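Local coordinates for dihydrodipicolinate synthase (Rhodopseudomonas palustris, PDB 3DZ1), which probably catalyses the condensation of pyruvate with aspartate semialdehyde to 4-hydroxy-tetrahydrodipicolinate, a step of lysine biosynthesis, at the interface of chains A and B and the interface of chains A and C. Coordinates in Å, arbitrary orientation; residue numbers count along the deposited sequence, not the author numbering. Chains: chain A/B/C, Dihydrodipicolinate synthase.

Contact 1: the interface of chains A and B. Residues chain A 56-59, 62, 281; chain B 86-87, 89, 93.
Charge pairing across this two-fold interface is slight. B:Arg93 sends NH2 of its guanidinium to the carboxylate oxygen OD2 of A:Asp59 at 3.5 Å, a weak hydrogen bond and long salt bridge although nearly straight (165° at H). Its chain leaves with CG anti to the backbone N (chi1 176°) and bends at chi3, so the two side chains cross obliquely; OD2 lies at the guanidinium edge while the two planes stand 89° apart, so the groups do not form a flat, paired bridge.

Van der Waals packing comes from B:Ala89, whose CB methyl faces the carbonyl O of A:Lys57 at 3.6 Å. CB of A:Pro56 lies 4.1 Å from CB of B:Pro86.

Shorter hydrogen bonds lie within chain A and are likely to order the surface that B:Ala89 meets. A:Arg281 grips A:Glu62 end-on, A:Arg281 NH2 reaching A:Glu62 OE2 at 2.8 Å, and its NH1 also takes the carbonyl O of A:Lys57 on a lone pair. A:Asp59 N donates to A:Glu62 OE1, and A:Glu62 N to A:Asp59 OD1 at 2.8 Å, a capping-box pattern.

In the fold, A:Asp59 immediately precedes helix 60-73, A:Pro56 and A:Lys57 belong to 3-10 helix 55-57, A:Arg281 comes from a loop, and chain B contributes loop residues 86-87 and the start of helix 88-101.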
loop_
_atom_site.group_PDB
_atom_site.type_symbol
_atom_site.label_atom_id
_atom_site.label_comp_id
_atom_site.label_asym_id
_atom_site.label_seq_id
_atom_site.Cartn_x
_atom_site.Cartn_y
_atom_site.Cartn_z
ATOM N N PRO A 56 -5.088 3.581 20.732
ATOM C CA PRO A 56 -6.018 4.211 19.790
ATOM C C PRO A 56 -7.478 4.084 20.230
ATOM O O PRO A 56 -8.338 4.822 19.749
ATOM C CB PRO A 56 -5.740 3.469 18.488
ATOM C CG PRO A 56 -4.280 3.152 18.599
ATOM C CD PRO A 56 -4.165 2.673 20.027
ATOM N N LYS A 57 -7.743 3.156 21.152
ATOM C CA LYS A 57 -9.097 2.906 21.654
ATOM C C LYS A 57 -9.427 3.668 22.938
ATOM O O LYS A 57 -10.516 3.512 23.495
ATOM C CB LYS A 57 -9.295 1.408 21.908
ATOM C CG LYS A 57 -8.964 0.518 20.724
ATOM C CD LYS A 57 -9.178 -0.947 21.078
ATOM C CE LYS A 57 -8.769 -1.864 19.942
ATOM N NZ LYS A 57 -8.902 -3.297 20.322
ATOM N N LEU A 58 -8.484 4.480 23.404
ATOM C CA LEU A 58 -8.661 5.267 24.620
ATOM C C LEU A 58 -8.775 6.745 24.249
ATOM O O LEU A 58 -8.322 7.154 23.179
ATOM C CB LEU A 58 -7.449 5.087 25.534
ATOM C CG LEU A 58 -7.028 3.669 25.918
ATOM C CD1 LEU A 58 -5.674 3.721 26.610
ATOM C CD2 LEU A 58 -8.074 3.037 26.824
ATOM N N ASP A 59 -9.391 7.544 25.114
ATOM C CA ASP A 59 -9.475 8.975 24.842
ATOM C C ASP A 59 -8.248 9.601 25.514
ATOM O O ASP A 59 -7.579 8.954 26.323
ATOM C CB ASP A 59 -10.779 9.575 25.388
ATOM C CG ASP A 59 -10.858 9.548 26.900
ATOM O OD1 ASP A 59 -9.918 10.034 27.563
ATOM O OD2 ASP A 59 -11.875 9.055 27.430
ATOM N N GLU A 62 -7.864 9.165 29.304
ATOM C CA GLU A 62 -7.639 7.780 29.698
ATOM C C GLU A 62 -6.190 7.365 29.458
ATOM O O GLU A 62 -5.572 6.725 30.310
ATOM C CB GLU A 62 -8.580 6.856 28.925
ATOM C CG GLU A 62 -10.045 7.126 29.203
ATOM C CD GLU A 62 -10.964 6.235 28.402
ATOM O OE1 GLU A 62 -10.824 6.203 27.163
ATOM O OE2 GLU A 62 -11.827 5.573 29.014
ATOM N N ARG A 281 -11.181 -3.452 23.883
ATOM C CA ARG A 281 -12.210 -2.506 23.484
ATOM C C ARG A 281 -12.433 -2.694 21.988
ATOM O O ARG A 281 -11.561 -3.209 21.290
ATOM C CB ARG A 281 -11.761 -1.073 23.762
ATOM C CG ARG A 281 -11.814 -0.675 25.219
ATOM C CD ARG A 281 -11.637 0.825 25.356
ATOM N NE ARG A 281 -11.876 1.287 26.716
ATOM C CZ ARG A 281 -11.826 2.560 27.086
ATOM N NH1 ARG A 281 -11.544 3.497 26.193
ATOM N NH2 ARG A 281 -12.058 2.895 28.347
ATOM N N PRO B 86 -8.641 7.447 15.071
ATOM C CA PRO B 86 -8.012 6.129 15.189
ATOM C C PRO B 86 -8.822 5.186 16.069
ATOM O O PRO B 86 -8.732 3.967 15.932
ATOM C CB PRO B 86 -6.648 6.453 15.798
ATOM C CG PRO B 86 -6.366 7.820 15.267
ATOM C CD PRO B 86 -7.694 8.504 15.466
ATOM N N GLY B 87 -9.612 5.758 16.971
ATOM C CA GLY B 87 -10.420 4.947 17.862
ATOM C C GLY B 87 -11.812 5.506 18.065
ATOM O O GLY B 87 -12.057 6.688 17.814
ATOM N N ALA B 89 -13.525 5.905 20.962
ATOM C CA ALA B 89 -13.707 6.750 22.140
ATOM C C ALA B 89 -13.551 8.221 21.770
ATOM O O ALA B 89 -14.379 9.057 22.135
ATOM C CB ALA B 89 -12.699 6.367 23.221
ATOM N N ARG B 93 -16.535 11.174 21.680
ATOM C CA ARG B 93 -16.380 12.422 22.414
ATOM C C ARG B 93 -16.614 13.634 21.514
ATOM O O ARG B 93 -17.457 14.480 21.808
ATOM C CB ARG B 93 -14.984 12.498 23.040
ATOM C CG ARG B 93 -14.690 13.813 23.750
ATOM C CD ARG B 93 -13.279 13.822 24.314
ATOM N NE ARG B 93 -13.114 12.882 25.425
ATOM C CZ ARG B 93 -13.576 13.089 26.655
ATOM N NH1 ARG B 93 -14.235 14.208 26.941
ATOM N NH2 ARG B 93 -13.376 12.179 27.602
#

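Contact 2: the interface of chains A and C. Residues chain A 249-250, 253; chain C 203-204, 245-246, 249-250, 253.
A:Arg253 leaves helix 238-255 with CG in the crowded position between the backbone N and the carbonyl carbon (chi1 64°), and a bend at chi2 turns the chain back along its own helix. Beyond CB, CG of A:Arg253 packs on the methyl CD2 of C:Leu249 at 3.8 Å. CD of A:Arg253 lies over one face of the C:Phe204 ring, offset toward the rim, 4.0 Å from CZ. NE of A:Arg253 turns home, donating to the carbonyl O of A:Pro250 on a lone pair at 2.7 Å, which fixes the rotation of the guanidinium. At the tip, NH1 of A:Arg253 donates across the interface to the main-chain O of C:Leu203 at 2.7 Å; the acceptor is in the guanidinium plane, yet the bond is bent (139° at H). NH1 of A:Arg253 also comes to the tip of C:Phe245, 3.5 Å from CE2, the guanidinium and ring planes being 31° apart.

Beside it, the two Leu249 side chains cross obliquely on the two-fold, CG of A:Leu249 being 3.7 Å from CD2 of C:Leu249. A:Leu249 CD2 presses on CA of C:Pro250 at 3.6 Å, and the symmetric pair matches it.

The self-complementary leucine-proline packing, flanked by the arginine-to-carbonyl bond, joins helix 238-255 of the two subunits and probably supports their pairing within the tetrameric assembly.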
loop_
_atom_site.group_PDB
_atom_site.type_symbol
_atom_site.label_atom_id
_atom_site.label_comp_id
_atom_site.label_asym_id
_atom_site.label_seq_id
_atom_site.Cartn_x
_atom_site.Cartn_y
_atom_site.Cartn_z
ATOM N N LEU A 249 8.933 -21.237 21.322
ATOM C CA LEU A 249 8.640 -20.839 19.949
ATOM C C LEU A 249 7.240 -21.192 19.441
ATOM O O LEU A 249 6.619 -20.395 18.736
ATOM C CB LEU A 249 9.704 -21.401 19.001
ATOM C CG LEU A 249 9.635 -20.874 17.565
ATOM C CD1 LEU A 249 9.679 -19.346 17.567
ATOM C CD2 LEU A 249 10.796 -21.446 16.760
ATOM N N PRO A 250 6.723 -22.384 19.783
ATOM C CA PRO A 250 5.379 -22.724 19.303
ATOM C C PRO A 250 4.337 -21.700 19.753
ATOM O O PRO A 250 3.482 -21.294 18.968
ATOM C CB PRO A 250 5.140 -24.105 19.906
ATOM C CG PRO A 250 6.510 -24.702 19.876
ATOM C CD PRO A 250 7.362 -23.554 20.410
ATOM N N ARG A 253 5.091 -18.071 18.248
ATOM C CA ARG A 253 4.572 -17.898 16.897
ATOM C C ARG A 253 3.050 -17.863 16.838
ATOM O O ARG A 253 2.485 -17.188 15.979
ATOM C CB ARG A 253 5.127 -18.974 15.947
ATOM C CG ARG A 253 4.735 -20.384 16.264
ATOM C CD ARG A 253 3.384 -20.766 15.660
ATOM N NE ARG A 253 2.839 -21.880 16.417
ATOM C CZ ARG A 253 2.411 -23.025 15.900
ATOM N NH1 ARG A 253 2.450 -23.231 14.591
ATOM N NH2 ARG A 253 1.958 -23.970 16.709
ATOM N N LEU C 203 4.265 -22.293 8.731
ATOM C CA LEU C 203 4.289 -21.723 10.071
ATOM C C LEU C 203 3.178 -22.239 10.986
ATOM O O LEU C 203 3.372 -22.333 12.195
ATOM C CB LEU C 203 4.233 -20.194 9.979
ATOM C CG LEU C 203 4.705 -19.375 11.183
ATOM C CD1 LEU C 203 6.193 -19.593 11.403
ATOM C CD2 LEU C 203 4.424 -17.897 10.928
ATOM N N PHE C 204 2.023 -22.578 10.418
ATOM C CA PHE C 204 0.911 -23.089 11.222
ATOM C C PHE C 204 0.415 -24.470 10.795
ATOM O O PHE C 204 -0.710 -24.858 11.119
ATOM C CB PHE C 204 -0.265 -22.106 11.198
ATOM C CG PHE C 204 -0.076 -20.926 12.103
ATOM C CD1 PHE C 204 0.757 -19.873 11.734
ATOM C CD2 PHE C 204 -0.676 -20.900 13.356
ATOM C CE1 PHE C 204 0.994 -18.813 12.601
ATOM C CE2 PHE C 204 -0.448 -19.845 14.233
ATOM C CZ PHE C 204 0.391 -18.797 13.852
ATOM N N PHE C 245 6.825 -31.405 14.520
ATOM C CA PHE C 245 6.677 -30.056 13.995
ATOM C C PHE C 245 7.543 -29.095 14.816
ATOM O O PHE C 245 8.322 -28.321 14.263
ATOM C CB PHE C 245 5.207 -29.613 14.053
ATOM C CG PHE C 245 4.974 -28.231 13.518
ATOM C CD1 PHE C 245 4.913 -27.999 12.145
ATOM C CD2 PHE C 245 4.846 -27.151 14.387
ATOM C CE1 PHE C 245 4.728 -26.707 11.646
ATOM C CE2 PHE C 245 4.661 -25.857 13.900
ATOM C CZ PHE C 245 4.601 -25.637 12.526
ATOM N N ASP C 246 7.411 -29.164 16.138
ATOM C CA ASP C 246 8.167 -28.288 17.037
ATOM C C ASP C 246 9.675 -28.390 16.868
ATOM O O ASP C 246 10.401 -27.415 17.104
ATOM C CB ASP C 246 7.811 -28.583 18.497
ATOM C CG ASP C 246 6.418 -28.115 18.862
ATOM O OD1 ASP C 246 5.743 -27.505 18.002
ATOM O OD2 ASP C 246 6.002 -28.352 20.013
ATOM N N LEU C 249 10.185 -26.296 13.792
ATOM C CA LEU C 249 9.757 -24.902 13.841
ATOM C C LEU C 249 10.881 -23.864 13.841
ATOM O O LEU C 249 10.764 -22.824 13.190
ATOM C CB LEU C 249 8.829 -24.679 15.039
ATOM C CG LEU C 249 8.137 -23.314 15.077
ATOM C CD1 LEU C 249 7.383 -23.075 13.770
ATOM C CD2 LEU C 249 7.186 -23.263 16.266
ATOM N N PRO C 250 11.981 -24.120 14.570
ATOM C CA PRO C 250 13.063 -23.130 14.569
ATOM C C PRO C 250 13.582 -22.852 13.158
ATOM O O PRO C 250 13.811 -21.701 12.793
ATOM C CB PRO C 250 14.118 -23.776 15.464
ATOM C CG PRO C 250 13.278 -24.498 16.468
ATOM C CD PRO C 250 12.232 -25.165 15.578
ATOM N N ARG C 253 10.738 -21.285 10.824
ATOM C CA ARG C 253 10.607 -19.841 10.981
ATOM C C ARG C 253 11.803 -19.067 10.442
ATOM O O ARG C 253 11.644 -17.942 9.971
ATOM C CB ARG C 253 10.333 -19.465 12.448
ATOM C CG ARG C 253 11.425 -19.796 13.417
ATOM C CD ARG C 253 12.490 -18.703 13.496
ATOM N NE ARG C 253 13.720 -19.291 13.996
ATOM C CZ ARG C 253 14.427 -18.838 15.025
ATOM N NH1 ARG C 253 14.036 -17.761 15.689
ATOM N NH2 ARG C 253 15.521 -19.488 15.393
#

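Contact 3: the interface of chains A and C. Residues chain A 253-254, 257, 288, 290-291, 294; chain C 174-177, 204, 207, 211.
A two-fold interface of mixed character joins chains A and C, combining a network of charged side chains with aromatic packing, and it probably holds these subunits together in the deposited tetramer. C:Arg211 grips A:Glu294 side-on: NH2 donates to OE1 at 2.9 Å almost straight (177° at H), and C:Arg211 NE donates to A:Glu294 OE2 at 2.8 Å. Both oxygens are approached from above the carboxylate plane. The same guanidinium grips C:Glu177 end-on through NH1 and NH2, while CG2 of A:Thr290 sits over the centre of one face and CB of C:Leu176 over the other, sandwiching it and limiting its tilt. An alanine here in place of C:Arg211 would remove both grips and would probably leave the carboxylates of A:Glu294 and C:Glu177 less well compensated and the subunits less firmly joined.

C:Glu177 OE2 accepts a further bond from the hydroxyl OG1 of A:Thr288 at 2.7 Å, and A:Tyr254 OH donates to the anti lone pair of A:Glu294 OE1 at 2.6 Å.

The A:Tyr254 and C:Phe207 rings meet edge-to-face (planes 80°), with CB of A:Glu294 over the C:Phe207 face, 4.0 Å from its centroid. On the C:Phe204 face opposite A:Arg253, the amide of A:Gln257 lies inclined by 28°; water 1, 2.8 Å from A:Gln257 NE2, bridges it to C:Leu176 N.

Chain A offers the end of helix 238-255, helix 289-301 and loop residues A:Gln257 and A:Thr288; chain C supplies helices 176-188 and 205-211 and the loops before them.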
loop_
_atom_site.group_PDB
_atom_site.type_symbol
_atom_site.label_atom_id
_atom_site.label_comp_id
_atom_site.label_asym_id
_atom_site.label_seq_id
_atom_site.Cartn_x
_atom_site.Cartn_y
_atom_site.Cartn_z
ATOM N N ARG A 253 5.091 -18.071 18.248
ATOM C CA ARG A 253 4.572 -17.898 16.897
ATOM C C ARG A 253 3.050 -17.863 16.838
ATOM O O ARG A 253 2.485 -17.188 15.979
ATOM C CB ARG A 253 5.127 -18.974 15.947
ATOM C CG ARG A 253 4.735 -20.384 16.264
ATOM C CD ARG A 253 3.384 -20.766 15.660
ATOM N NE ARG A 253 2.839 -21.880 16.417
ATOM C CZ ARG A 253 2.411 -23.025 15.900
ATOM N NH1 ARG A 253 2.450 -23.231 14.591
ATOM N NH2 ARG A 253 1.958 -23.970 16.709
ATOM N N TYR A 254 2.382 -18.566 17.747
ATOM C CA TYR A 254 0.917 -18.554 17.746
ATOM C C TYR A 254 0.428 -17.155 18.122
ATOM O O TYR A 254 -0.522 -16.639 17.531
ATOM C CB TYR A 254 0.350 -19.578 18.740
ATOM C CG TYR A 254 -1.111 -19.903 18.492
ATOM C CD1 TYR A 254 -1.480 -20.997 17.711
ATOM C CD2 TYR A 254 -2.125 -19.085 18.999
ATOM C CE1 TYR A 254 -2.826 -21.269 17.438
ATOM C CE2 TYR A 254 -3.467 -19.345 18.730
ATOM C CZ TYR A 254 -3.812 -20.437 17.949
ATOM O OH TYR A 254 -5.137 -20.688 17.668
ATOM N N GLN A 257 0.405 -13.383 15.669
ATOM C CA GLN A 257 -0.560 -13.305 14.580
ATOM C C GLN A 257 -1.275 -11.969 14.707
ATOM O O GLN A 257 -1.731 -11.611 15.789
ATOM C CB GLN A 257 -1.582 -14.442 14.673
ATOM C CG GLN A 257 -1.073 -15.788 14.216
ATOM C CD GLN A 257 -2.135 -16.866 14.330
ATOM O OE1 GLN A 257 -2.490 -17.292 15.431
ATOM N NE2 GLN A 257 -2.659 -17.302 13.190
ATOM N N THR A 288 -11.812 -17.920 19.664
ATOM C CA THR A 288 -12.903 -18.872 19.513
ATOM C C THR A 288 -12.614 -19.990 20.509
ATOM O O THR A 288 -11.502 -20.082 21.038
ATOM C CB THR A 288 -12.926 -19.495 18.107
ATOM O OG1 THR A 288 -11.670 -20.139 17.856
ATOM C CG2 THR A 288 -13.164 -18.434 17.046
ATOM N N THR A 290 -12.170 -23.063 19.925
ATOM C CA THR A 290 -11.102 -23.887 19.365
ATOM C C THR A 290 -9.725 -23.251 19.531
ATOM O O THR A 290 -8.775 -23.924 19.921
ATOM C CB THR A 290 -11.367 -24.174 17.880
ATOM O OG1 THR A 290 -12.564 -24.956 17.766
ATOM C CG2 THR A 290 -10.217 -24.942 17.260
ATOM N N ALA A 291 -9.614 -21.961 19.232
ATOM C CA ALA A 291 -8.340 -21.266 19.376
ATOM C C ALA A 291 -7.884 -21.335 20.835
ATOM O O ALA A 291 -6.699 -21.520 21.115
ATOM C CB ALA A 291 -8.476 -19.813 18.927
ATOM N N GLU A 294 -6.415 -24.683 21.451
ATOM C CA GLU A 294 -5.100 -24.779 20.823
ATOM C C GLU A 294 -4.052 -24.078 21.679
ATOM O O GLU A 294 -2.948 -24.590 21.855
ATOM C CB GLU A 294 -5.139 -24.180 19.413
ATOM C CG GLU A 294 -6.172 -24.854 18.507
ATOM C CD GLU A 294 -6.280 -24.213 17.140
ATOM O OE1 GLU A 294 -6.236 -22.970 17.062
ATOM O OE2 GLU A 294 -6.426 -24.953 16.144
ATOM N N PRO C 174 -3.536 -14.297 10.156
ATOM C CA PRO C 174 -4.076 -15.552 10.707
ATOM C C PRO C 174 -5.090 -16.214 9.776
ATOM O O PRO C 174 -5.941 -15.537 9.200
ATOM C CB PRO C 174 -4.735 -15.107 12.020
ATOM C CG PRO C 174 -4.045 -13.801 12.345
ATOM C CD PRO C 174 -3.932 -13.155 10.995
ATOM N N GLY C 175 -5.016 -17.533 9.647
ATOM C CA GLY C 175 -5.946 -18.222 8.771
ATOM C C GLY C 175 -6.564 -19.498 9.314
ATOM O O GLY C 175 -7.261 -20.199 8.586
ATOM N N LEU C 176 -6.334 -19.814 10.584
ATOM C CA LEU C 176 -6.907 -21.041 11.126
ATOM C C LEU C 176 -8.436 -21.050 11.070
ATOM O O LEU C 176 -9.039 -22.053 10.676
ATOM C CB LEU C 176 -6.427 -21.271 12.564
ATOM C CG LEU C 176 -4.931 -21.582 12.713
ATOM C CD1 LEU C 176 -4.591 -21.815 14.180
ATOM C CD2 LEU C 176 -4.572 -22.818 11.881
ATOM N N GLU C 177 -9.070 -19.939 11.444
ATOM C CA GLU C 177 -10.529 -19.884 11.430
ATOM C C GLU C 177 -11.103 -19.983 10.013
ATOM O O GLU C 177 -12.210 -20.478 9.822
ATOM C CB GLU C 177 -11.030 -18.601 12.101
ATOM C CG GLU C 177 -10.658 -18.453 13.579
ATOM C CD GLU C 177 -11.090 -19.632 14.448
ATOM O OE1 GLU C 177 -12.094 -20.302 14.121
ATOM O OE2 GLU C 177 -10.426 -19.880 15.480
ATOM N N PHE C 204 2.023 -22.578 10.418
ATOM C CA PHE C 204 0.911 -23.089 11.222
ATOM C C PHE C 204 0.415 -24.470 10.795
ATOM O O PHE C 204 -0.710 -24.858 11.119
ATOM C CB PHE C 204 -0.265 -22.106 11.198
ATOM C CG PHE C 204 -0.076 -20.926 12.103
ATOM C CD1 PHE C 204 0.757 -19.873 11.734
ATOM C CD2 PHE C 204 -0.676 -20.900 13.356
ATOM C CE1 PHE C 204 0.994 -18.813 12.601
ATOM C CE2 PHE C 204 -0.448 -19.845 14.233
ATOM C CZ PHE C 204 0.391 -18.797 13.852
ATOM N N PHE C 207 -1.477 -26.877 13.423
ATOM C CA PHE C 207 -2.882 -26.643 13.721
ATOM C C PHE C 207 -3.757 -26.629 12.474
ATOM O O PHE C 207 -4.946 -26.924 12.545
ATOM C CB PHE C 207 -3.035 -25.341 14.515
ATOM C CG PHE C 207 -2.566 -25.452 15.942
ATOM C CD1 PHE C 207 -3.222 -26.294 16.839
ATOM C CD2 PHE C 207 -1.455 -24.742 16.386
ATOM C CE1 PHE C 207 -2.778 -26.428 18.153
ATOM C CE2 PHE C 207 -1.003 -24.868 17.699
ATOM C CZ PHE C 207 -1.667 -25.713 18.584
ATOM N N ARG C 211 -7.442 -28.320 11.936
ATOM C CA ARG C 211 -8.626 -27.597 11.481
ATOM C C ARG C 211 -9.321 -28.300 10.321
ATOM O O ARG C 211 -10.497 -28.048 10.051
ATOM C CB ARG C 211 -8.259 -26.179 11.050
ATOM C CG ARG C 211 -7.774 -25.294 12.182
ATOM C CD ARG C 211 -8.822 -25.173 13.268
ATOM N NE ARG C 211 -8.410 -24.233 14.306
ATOM C CZ ARG C 211 -9.083 -23.133 14.622
ATOM N NH1 ARG C 211 -10.205 -22.832 13.981
ATOM N NH2 ARG C 211 -8.634 -22.336 15.581
HETATM O O HOH W 1 -5.234 -18.312 13.053
#

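Contacts 2 and 3 belong to one A-C interface: the centres of their C-alpha atoms are about 12 Å apart, and A:Arg253 and C:Phe204 serve both. Helix 238-255 runs through the pair, so the packing near the two-fold and the charged region beside it draw on the same helix. Contact 1 lies on a different face of chain A, toward chain B, its C-alpha centre about 35 Å from that of contact 2 and 28 Å from that of contact 3, and shares no residue with either. Chain A thus uses two separate surfaces to meet two neighbours, which would suit the deposited four-chain assembly, if that is the biological one.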